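1,4-dihydroxy-6-naphtoate synthase (Archaeoglobus fulgidus, PDB 1ZBM) probably converts cyclic dehypoxanthinylfutalosinate into 1,4-dihydroxy-6-naphthoate, releasing dihydroxyacetone, a step in menaquinone biosynthesis. Local coordinates at residues A[217-220]-A[221-224]; A[227-230]-A[231-235]. All coordinates share one frame; numbering follows the deposited sequence.

Contact 1 (A[217-220]-A[221-224]); sequences EAIE and YAMK
Ile219 lays its CD1 methyl against the selenium of Met223, a selenomethionine one helical turn further on, with Ile219 CD1 3.7 Å from Met223 SE and the two side chains meeting at a slant. The same methyl lies more loosely beside Ala222, Ile219 CD1 to Ala222 CB 4.3 Å, near the C-terminal part of helix 215-222. Met223 reaches Ile219 by folding back on itself: its CG stands beside the backbone N (chi1 -68°), and further bends at chi2 and chi3 carry SE alongside Ile219. That course takes Met223 CG over two backbone oxygens, 3.1 Å from Ile219 O and slightly further from Glu220 O.

Beneath the side chains the helical hydrogen bonding changes as the chain passes toward the 3-10 segment 223-224. Ala222 N donates to Ala218 O in an i+4 to i bond, long at 3.3 Å but fairly straight. The next amide is shared: Met223 N makes weak bonds to both Ile219 O, at 3.0 Å with a bent N-H angle of 127°, and Glu220 O. Within the 3-10 segment, Lys224 N bonds to Tyr221 O.

On another side of the turn, Lys224 extends its aliphatic part over the Tyr221 ring, placing CD 3.5 Å above the plane and towards the rim; His31 meets the same ring edge-to-face. Ile219 and Met223 both rest on helix 231-241, while Ala218 and Ala222 face helix 20-30. Packing between the selenomethionine and isoleucine is therefore dispersive and without strong direction. Between the two segments the polar bonds are all from the backbone, one long, fairly straight bond followed by a forked, weaker pair, while Glu220 turns to Arg231 and Glu217 to Tyr27.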
loop_
_atom_site.group_PDB
_atom_site.type_symbol
_atom_site.label_atom_id
_atom_site.label_comp_id
_atom_site.label_asym_id
_atom_site.label_seq_id
_atom_site.Cartn_x
_atom_site.Cartn_y
_atom_site.Cartn_z
ATOM N N GLU A 217 18.267 0.246 -12.281
ATOM C CA GLU A 217 18.885 -0.817 -11.521
ATOM C C GLU A 217 17.876 -1.396 -10.520
ATOM O O GLU A 217 17.613 -2.600 -10.512
ATOM C CB GLU A 217 20.112 -0.292 -10.780
ATOM C CG GLU A 217 20.980 -1.391 -10.190
ATOM C CD GLU A 217 22.033 -0.853 -9.247
ATOM O OE1 GLU A 217 22.584 0.231 -9.529
ATOM O OE2 GLU A 217 22.326 -1.525 -8.232
ATOM N N ALA A 218 17.305 -0.538 -9.678
ATOM C CA ALA A 218 16.336 -0.987 -8.683
ATOM C C ALA A 218 15.116 -1.672 -9.310
ATOM O O ALA A 218 14.611 -2.663 -8.784
ATOM C CB ALA A 218 15.892 0.189 -7.815
ATOM N N ILE A 219 14.655 -1.152 -10.440
ATOM C CA ILE A 219 13.496 -1.712 -11.120
ATOM C C ILE A 219 13.803 -3.082 -11.719
ATOM O O ILE A 219 12.917 -3.923 -11.861
ATOM C CB ILE A 219 13.025 -0.760 -12.244
ATOM C CG1 ILE A 219 11.498 -0.647 -12.235
ATOM C CG2 ILE A 219 13.532 -1.246 -13.612
ATOM C CD1 ILE A 219 10.778 -1.929 -12.485
ATOM N N GLU A 220 15.065 -3.306 -12.074
ATOM C CA GLU A 220 15.486 -4.573 -12.670
ATOM C C GLU A 220 15.164 -5.746 -11.749
ATOM O O GLU A 220 14.579 -6.741 -12.172
ATOM C CB GLU A 220 16.988 -4.553 -12.952
ATOM C CG GLU A 220 17.475 -5.751 -13.758
ATOM C CD GLU A 220 16.834 -5.810 -15.130
ATOM O OE1 GLU A 220 16.863 -4.779 -15.851
ATOM O OE2 GLU A 220 16.291 -6.884 -15.495
ATOM N N TYR A 221 15.568 -5.630 -10.492
ATOM C CA TYR A 221 15.305 -6.681 -9.526
ATOM C C TYR A 221 13.803 -6.747 -9.228
ATOM O O TYR A 221 13.228 -7.828 -9.123
ATOM C CB TYR A 221 16.068 -6.404 -8.237
ATOM C CG TYR A 221 15.693 -7.324 -7.101
ATOM C CD1 TYR A 221 16.130 -8.648 -7.077
ATOM C CD2 TYR A 221 14.882 -6.877 -6.060
ATOM C CE1 TYR A 221 15.771 -9.509 -6.045
ATOM C CE2 TYR A 221 14.512 -7.726 -5.018
ATOM C CZ TYR A 221 14.958 -9.041 -5.017
ATOM O OH TYR A 221 14.597 -9.897 -4.004
ATOM N N ALA A 222 13.177 -5.581 -9.105
ATOM C CA ALA A 222 11.757 -5.485 -8.800
ATOM C C ALA A 222 10.896 -6.229 -9.798
ATOM O O ALA A 222 9.768 -6.624 -9.490
ATOM C CB ALA A 222 11.333 -4.019 -8.754
HETATM N N MSE A 223 11.422 -6.410 -11.003
HETATM C CA MSE A 223 10.685 -7.101 -12.048
HETATM C C MSE A 223 10.144 -8.454 -11.585
HETATM O O MSE A 223 9.126 -8.919 -12.092
HETATM C CB MSE A 223 11.573 -7.277 -13.292
HETATM C CG MSE A 223 11.919 -5.965 -14.004
HETATM SE SE MSE A 223 10.352 -4.950 -14.552
HETATM C CE MSE A 223 9.623 -6.178 -15.852
ATOM N N LYS A 224 10.801 -9.089 -10.619
ATOM C CA LYS A 224 10.305 -10.384 -10.149
ATOM C C LYS A 224 8.844 -10.308 -9.666
ATOM O O LYS A 224 8.172 -11.332 -9.529
ATOM C CB LYS A 224 11.192 -10.934 -9.033
ATOM C CG LYS A 224 11.283 -10.036 -7.836
ATOM C CD LYS A 224 12.343 -10.515 -6.885
ATOM C CE LYS A 224 12.022 -11.892 -6.351
ATOM N NZ LYS A 224 12.952 -12.174 -5.235
#

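Contact 2 (A[227-230]-A[231-235]); sequences RGLD and RERAK
Asp230 and Arg233 set their side chains obliquely across the first turn of helix 231-241, where Asp230 is the N-cap. Its CG sits between the backbone N and the carbonyl carbon (chi1 37°), which turns the carboxylate back over the opening turn. There OD1 accepts from Arg233 N at 3.0 Å, the capping bond, with an N-H angle of 155°. The amide reaches OD1 from the anti side, tilted out of the carboxylate plane. A backbone bond of the same length, Ala234 N to Asp230 O, closes the turn, so one residue receives two successive amides of the helix start; its negative charge would probably also interact favourably with the positive end of the helix dipole.

The Arg233 side chain continues past the cap rather than pairing with it. Its CB lies 3.2 Å from Asp230 OD1, and the carboxylate and guanidinium planes stand almost perpendicular, at 89°. Asp230 OD2 and Arg233 NH1 remain 4.6 Å apart, while NH2 of the same guanidinium forms a salt bridge with Asp160.

Leu229, just before the cap, points toward the helix and crosses the Arg233 chain at about a right angle, its CD2 methyl 3.8 Å from Arg233 CG. Leu229 CB also approaches Ala234 CB, adding an apolar component to the capping interaction. The leucine side chain comes within about 8 Å of that of His152, the predicted proton acceptor. Arg227, two residues before Leu229 in the loop, forms salt bridges with Asp19 and Glu153.

Farther round the helix, Glu232 and Lys235 pair one turn apart: Lys235 NZ donates to Glu232 OE1 at 2.7 Å, coming in on the syn side of the oxygen and near the carboxylate plane.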
loop_
_atom_site.group_PDB
_atom_site.type_symbol
_atom_site.label_atom_id
_atom_site.label_comp_id
_atom_site.label_asym_id
_atom_site.label_seq_id
_atom_site.Cartn_x
_atom_site.Cartn_y
_atom_site.Cartn_z
ATOM N N ARG A 227 4.560 -8.808 -12.554
ATOM C CA ARG A 227 3.283 -9.384 -12.960
ATOM C C ARG A 227 2.923 -9.068 -14.419
ATOM O O ARG A 227 1.819 -8.603 -14.697
ATOM C CB ARG A 227 2.175 -8.865 -12.035
ATOM C CG ARG A 227 1.419 -9.945 -11.265
ATOM C CD ARG A 227 1.804 -9.979 -9.779
ATOM N NE ARG A 227 1.491 -8.723 -9.108
ATOM C CZ ARG A 227 1.886 -8.405 -7.878
ATOM N NH1 ARG A 227 2.616 -9.259 -7.171
ATOM N NH2 ARG A 227 1.573 -7.218 -7.366
ATOM N N GLY A 228 3.853 -9.315 -15.342
ATOM C CA GLY A 228 3.587 -9.071 -16.753
ATOM C C GLY A 228 3.871 -7.666 -17.263
ATOM O O GLY A 228 3.985 -7.449 -18.469
ATOM N N LEU A 229 3.979 -6.708 -16.350
ATOM C CA LEU A 229 4.262 -5.334 -16.720
ATOM C C LEU A 229 5.637 -5.243 -17.352
ATOM O O LEU A 229 6.578 -5.887 -16.892
ATOM C CB LEU A 229 4.257 -4.432 -15.488
ATOM C CG LEU A 229 2.957 -4.189 -14.732
ATOM C CD1 LEU A 229 3.261 -3.508 -13.396
ATOM C CD2 LEU A 229 2.038 -3.327 -15.580
ATOM N N ASP A 230 5.747 -4.437 -18.406
ATOM C CA ASP A 230 7.020 -4.221 -19.074
ATOM C C ASP A 230 7.819 -3.287 -18.168
ATOM O O ASP A 230 7.282 -2.764 -17.186
ATOM C CB ASP A 230 6.778 -3.592 -20.444
ATOM C CG ASP A 230 5.629 -2.598 -20.432
ATOM O OD1 ASP A 230 5.849 -1.418 -20.083
ATOM O OD2 ASP A 230 4.494 -3.002 -20.760
ATOM N N ARG A 231 9.093 -3.080 -18.488
ATOM C CA ARG A 231 9.971 -2.225 -17.677
ATOM C C ARG A 231 9.509 -0.780 -17.493
ATOM O O ARG A 231 9.621 -0.217 -16.402
ATOM C CB ARG A 231 11.396 -2.242 -18.256
ATOM C CG ARG A 231 12.242 -3.362 -17.666
ATOM C CD ARG A 231 13.386 -3.836 -18.562
ATOM N NE ARG A 231 13.994 -5.044 -17.987
ATOM C CZ ARG A 231 13.641 -6.294 -18.291
ATOM N NH1 ARG A 231 14.244 -7.320 -17.696
ATOM N NH2 ARG A 231 12.720 -6.520 -19.220
ATOM N N GLU A 232 8.978 -0.187 -18.553
ATOM C CA GLU A 232 8.529 1.192 -18.472
ATOM C C GLU A 232 7.315 1.342 -17.575
ATOM O O GLU A 232 7.255 2.231 -16.722
ATOM C CB GLU A 232 8.209 1.723 -19.871
ATOM C CG GLU A 232 9.454 1.982 -20.709
ATOM C CD GLU A 232 10.483 2.840 -19.968
ATOM O OE1 GLU A 232 11.489 2.274 -19.480
ATOM O OE2 GLU A 232 10.266 4.071 -19.860
ATOM N N ARG A 233 6.344 0.463 -17.780
ATOM C CA ARG A 233 5.113 0.485 -17.012
ATOM C C ARG A 233 5.414 0.228 -15.534
ATOM O O ARG A 233 4.792 0.819 -14.650
ATOM C CB ARG A 233 4.164 -0.583 -17.552
ATOM C CG ARG A 233 2.713 -0.176 -17.546
ATOM C CD ARG A 233 2.202 0.002 -18.963
ATOM N NE ARG A 233 0.878 -0.600 -19.095
ATOM C CZ ARG A 233 0.228 -0.743 -20.241
ATOM N NH1 ARG A 233 0.778 -0.324 -21.378
ATOM N NH2 ARG A 233 -0.968 -1.311 -20.244
ATOM N N ALA A 234 6.374 -0.652 -15.270
ATOM C CA ALA A 234 6.750 -0.967 -13.896
ATOM C C ALA A 234 7.438 0.231 -13.227
ATOM O O ALA A 234 7.168 0.540 -12.063
ATOM C CB ALA A 234 7.663 -2.184 -13.866
ATOM N N LYS A 235 8.323 0.902 -13.959
ATOM C CA LYS A 235 9.022 2.062 -13.420
ATOM C C LYS A 235 7.987 3.122 -13.066
ATOM O O LYS A 235 8.032 3.732 -11.994
ATOM C CB LYS A 235 10.002 2.635 -14.450
ATOM C CG LYS A 235 11.448 2.719 -13.979
ATOM C CD LYS A 235 12.337 3.341 -15.045
ATOM C CE LYS A 235 12.306 2.533 -16.333
ATOM N NZ LYS A 235 13.076 3.180 -17.437
#

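How the contacts relate
Following the chain, contact 1 belongs to the later part of helix 215-222 and is complete before contact 2 begins, so the two lie in series and neither nests nor crosses. Contact 2 brings the connecting loop into the start of helix 231-241. Each is a local turn and closes no long loop, but the two touch across the helix pair, with centres about 10 Å apart. Ile219 CD1 packs 3.4 Å from Ala234 CB, and Glu220 OE2 meets Arg231 NH1 in a 3.0 Å salt bridge. An apolar seam and an ionic link thus join the two helices; helix 20-30 also packs against the first of them.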